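Local coordinates for amino Transferase (Eubacterium rectale, PDB 3ELE), which probably transfers amino groups between amino acids and keto acids with the help of pyridoxal-5'-phosphate, as a member of the class I and II aminotransferase family, at residues G77-E80 against T81-A84; S290-Q293 against K294-V297. All coordinates share one frame; numbering follows the deposited sequence. Where two conformers were deposited one is given.

Contact 1. Residues G77-E80 against T81-A84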
# COMPACT_ATOMS: atom_id res chain seq x y z
N GLY A 77 13.10 -1.32 0.73
CA GLY A 77 13.25 -2.28 -0.36
C GLY A 77 14.63 -2.90 -0.35
O GLY A 77 15.54 -2.37 0.30
N ASP A 78 14.78 -4.02 -1.07
CA ASP A 78 16.07 -4.71 -1.22
C ASP A 78 17.13 -3.73 -1.74
O ASP A 78 16.87 -2.95 -2.67
CB ASP A 78 16.00 -5.85 -2.27
CG ASP A 78 15.30 -7.11 -1.77
OD1 ASP A 78 15.19 -7.34 -0.55
OD2 ASP A 78 14.90 -7.93 -2.65
N VAL A 79 18.33 -3.81 -1.17
CA VAL A 79 19.45 -2.98 -1.61
C VAL A 79 19.82 -3.31 -3.07
O VAL A 79 20.19 -2.43 -3.81
CB VAL A 79 20.68 -3.10 -0.65
CG1 VAL A 79 21.32 -4.51 -0.72
CG2 VAL A 79 21.71 -2.03 -0.94
N GLU A 80 19.64 -4.57 -3.48
CA GLU A 80 19.93 -5.02 -4.86
C GLU A 80 18.98 -4.41 -5.89
O GLU A 80 19.38 -4.10 -7.02
CB GLU A 80 19.90 -6.55 -4.97
CG GLU A 80 21.00 -7.27 -4.15
CD GLU A 80 20.63 -7.57 -2.67
OE1 GLU A 80 19.49 -7.27 -2.18
OE2 GLU A 80 21.52 -8.14 -2.00
N THR A 81 17.72 -4.24 -5.48
CA THR A 81 16.71 -3.59 -6.30
C THR A 81 17.02 -2.09 -6.42
O THR A 81 17.07 -1.55 -7.53
CB THR A 81 15.30 -3.86 -5.76
OG1 THR A 81 15.08 -5.27 -5.83
CG2 THR A 81 14.23 -3.10 -6.58
N ARG A 82 17.23 -1.44 -5.28
CA ARG A 82 17.57 -0.01 -5.24
C ARG A 82 18.89 0.30 -5.98
O ARG A 82 18.95 1.27 -6.75
CB ARG A 82 17.61 0.48 -3.79
CG ARG A 82 16.24 0.50 -3.18
CD ARG A 82 16.23 0.99 -1.78
NE ARG A 82 16.86 0.05 -0.84
CZ ARG A 82 17.93 0.29 -0.06
NH1 ARG A 82 18.57 1.44 -0.05
NH2 ARG A 82 18.35 -0.68 0.74
N ALA A 83 19.91 -0.54 -5.76
CA ALA A 83 21.22 -0.44 -6.45
C ALA A 83 21.08 -0.50 -7.97
O ALA A 83 21.64 0.33 -8.66
CB ALA A 83 22.20 -1.52 -5.96
N ALA A 84 20.31 -1.48 -8.46
CA ALA A 84 20.02 -1.67 -9.90
C ALA A 84 19.33 -0.46 -10.56
O ALA A 84 19.64 -0.13 -11.71
CB ALA A 84 19.16 -2.91 -10.12
O HOH W 1 16.31 -7.50 -4.89
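Arg82 reaches back along the first turn of helix 79-93 to the carbonyl of Gly77, just ahead of the helix. Its CB lies 3.7 Å from Asp78 O, and chi1 of -69° sets CG beside the backbone N, anti to the carbonyl carbon, which brings CG to 3.5 Å from Asp78 O. CD then approaches Gly77 O, and a bend at chi3 brings the edge of the guanidinium to that oxygen. NE gives Gly77 O a hydrogen bond of 3.0 Å, reaching it from above the carbonyl plane; NH2 adds a weak one to the same oxygen. NH2 also packs 3.6 Å from Val79 CB, the two side chains crossing at about a right angle. The remaining nitrogen, NH1, forms a salt bridge with Asp100. Cutting the side chain back to an alanine is likely to leave Gly77 O without its side-chain donors and to cost Asp100 this positive partner.

Backbone bonds fix the turn beneath: Arg82 N meets Asp78 O at 3.0 Å and a nearly straight 176°, and Ala83 N meets Val79 O at 2.7 Å. One water donates to both Asp78 OD2 and Thr81 OG1, 2.7 Å from each; OG1 also has a probable hydrogen bond to Gln293 O. The Asp78 carboxylate, at the N-cap position, makes no capping bond; its salt bridge with Lys294 probably links this helix start to its neighbour.

Contact 2. Residues S290-Q293 against K294-V297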
# COMPACT_ATOMS: atom_id res chain seq x y z
N SER A 290 7.84 -8.28 -2.80
CA SER A 290 9.16 -8.90 -2.88
C SER A 290 9.46 -9.56 -4.24
O SER A 290 10.55 -9.38 -4.78
CB SER A 290 9.33 -9.89 -1.73
OG SER A 290 10.66 -10.35 -1.63
N LEU A 291 8.49 -10.29 -4.78
CA LEU A 291 8.64 -10.97 -6.09
C LEU A 291 8.98 -9.94 -7.18
O LEU A 291 9.91 -10.16 -7.97
CB LEU A 291 7.36 -11.76 -6.47
CG LEU A 291 7.23 -12.32 -7.89
CD1 LEU A 291 8.37 -13.26 -8.13
CD2 LEU A 291 5.89 -13.01 -8.11
N PHE A 292 8.25 -8.82 -7.15
CA PHE A 292 8.43 -7.73 -8.13
C PHE A 292 9.71 -6.92 -7.90
O PHE A 292 10.34 -6.52 -8.87
CB PHE A 292 7.17 -6.88 -8.27
CG PHE A 292 5.97 -7.69 -8.69
CD1 PHE A 292 5.94 -8.32 -9.94
CD2 PHE A 292 4.89 -7.88 -7.85
CE1 PHE A 292 4.85 -9.12 -10.31
CE2 PHE A 292 3.79 -8.66 -8.23
CZ PHE A 292 3.78 -9.28 -9.43
N GLN A 293 10.12 -6.71 -6.65
CA GLN A 293 11.42 -6.07 -6.37
C GLN A 293 12.57 -6.87 -6.98
O GLN A 293 13.43 -6.29 -7.63
CB GLN A 293 11.70 -5.92 -4.87
CG GLN A 293 10.80 -4.94 -4.13
CD GLN A 293 11.34 -4.60 -2.75
OE1 GLN A 293 12.52 -4.26 -2.62
NE2 GLN A 293 10.49 -4.67 -1.72
N LYS A 294 12.55 -8.19 -6.77
CA LYS A 294 13.59 -9.08 -7.28
C LYS A 294 13.56 -9.16 -8.81
O LYS A 294 14.61 -9.18 -9.45
CB LYS A 294 13.55 -10.45 -6.59
CG LYS A 294 13.75 -10.32 -5.05
CD LYS A 294 13.85 -11.64 -4.33
CE LYS A 294 13.42 -11.56 -2.87
NZ LYS A 294 13.97 -10.41 -2.08
N MSE A 295 12.35 -9.14 -9.39
CA MSE A 295 12.16 -9.16 -10.85
C MSE A 295 12.71 -7.89 -11.53
O MSE A 295 13.31 -7.97 -12.60
CB MSE A 295 10.67 -9.39 -11.19
CG MSE A 295 10.26 -9.29 -12.67
SE MSE A 295 9.94 -7.48 -13.34
CE MSE A 295 8.49 -6.96 -12.22
N ILE A 296 12.46 -6.73 -10.91
CA ILE A 296 12.91 -5.41 -11.45
C ILE A 296 14.44 -5.31 -11.65
O ILE A 296 14.89 -4.59 -12.56
CB ILE A 296 12.31 -4.19 -10.60
CG1 ILE A 296 10.99 -3.67 -11.20
CG2 ILE A 296 13.23 -2.99 -10.53
CD1 ILE A 296 9.81 -4.37 -10.74
N VAL A 297 15.21 -6.05 -10.85
CA VAL A 297 16.67 -6.11 -10.95
C VAL A 297 17.13 -6.47 -12.38
O VAL A 297 18.10 -5.89 -12.87
CB VAL A 297 17.28 -7.13 -9.93
CG1 VAL A 297 18.81 -7.31 -10.11
CG2 VAL A 297 16.97 -6.69 -8.51
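Local packing within one short helix, 290-296, joins Ser290 to Lys294 and Phe292 to Met295, in a buried part of the fold where the second subunit also comes close. The backbone evidence is two regular i to i+4 bonds: Lys294 N to Ser290 O at 3.1 Å, nearly straight at 167°, and Met295 N to Leu291 O at 3.0 Å.

On one flank the aliphatic chain of Lys294 runs back over the preceding turn. CG sits 3.3 Å from Ser290 O, and CE comes equally near Ser290 OG. The chain is extended as far as CE and bends at chi4 (-46°), which directs NZ to its partner Asp78. Ser290 OG has its own hydrogen bond to Leu69 O.

A second flank is apolar. In the conformer described, one of two modelled, selenomethionine Met295 starts with CG anti to the backbone N (chi1 173°), then folds at chi2 and chi3 to bring its methyl CE to the edge of the Phe292 ring, 3.7 Å from CD1 and near the ring plane. The second conformer makes this packing less certain.

Gln293, extended beyond CG, turns its amide to residues outside this helix: OE1 accepts from Asp78 N, and NE2 donates to Thr73 OG1 and Ala288 O. Around the helix, Leu291, Phe292, Lys294 and Met295 pack on helix 51-63, Ile296 and Val297 touch Thr81 of helix 79-93, and Leu291 N hydrogen-bonds to OE1 of Glu255 of the second subunit.

How the contacts relate
Contact 1, at the start of helix 79-93, precedes contact 2, in helix 290-296, by about two hundred residues, yet their centres lie about 9 Å apart on the same side of the chain's centre. They meet directly: one charged tie and one probable hydrogen bond join the first turn of helix 79-93 to the middle of helix 290-296, and Val297 CG2 packs 3.6 Å from Thr81 OG1 beside them. Contact 1 also borders strand 102-105 of the seven-stranded sheet, whereas contact 2 touches the second subunit. The paired helix segments thus connect the surroundings of strand 102-105, outermost in the sheet within this chain, to the dimer interface.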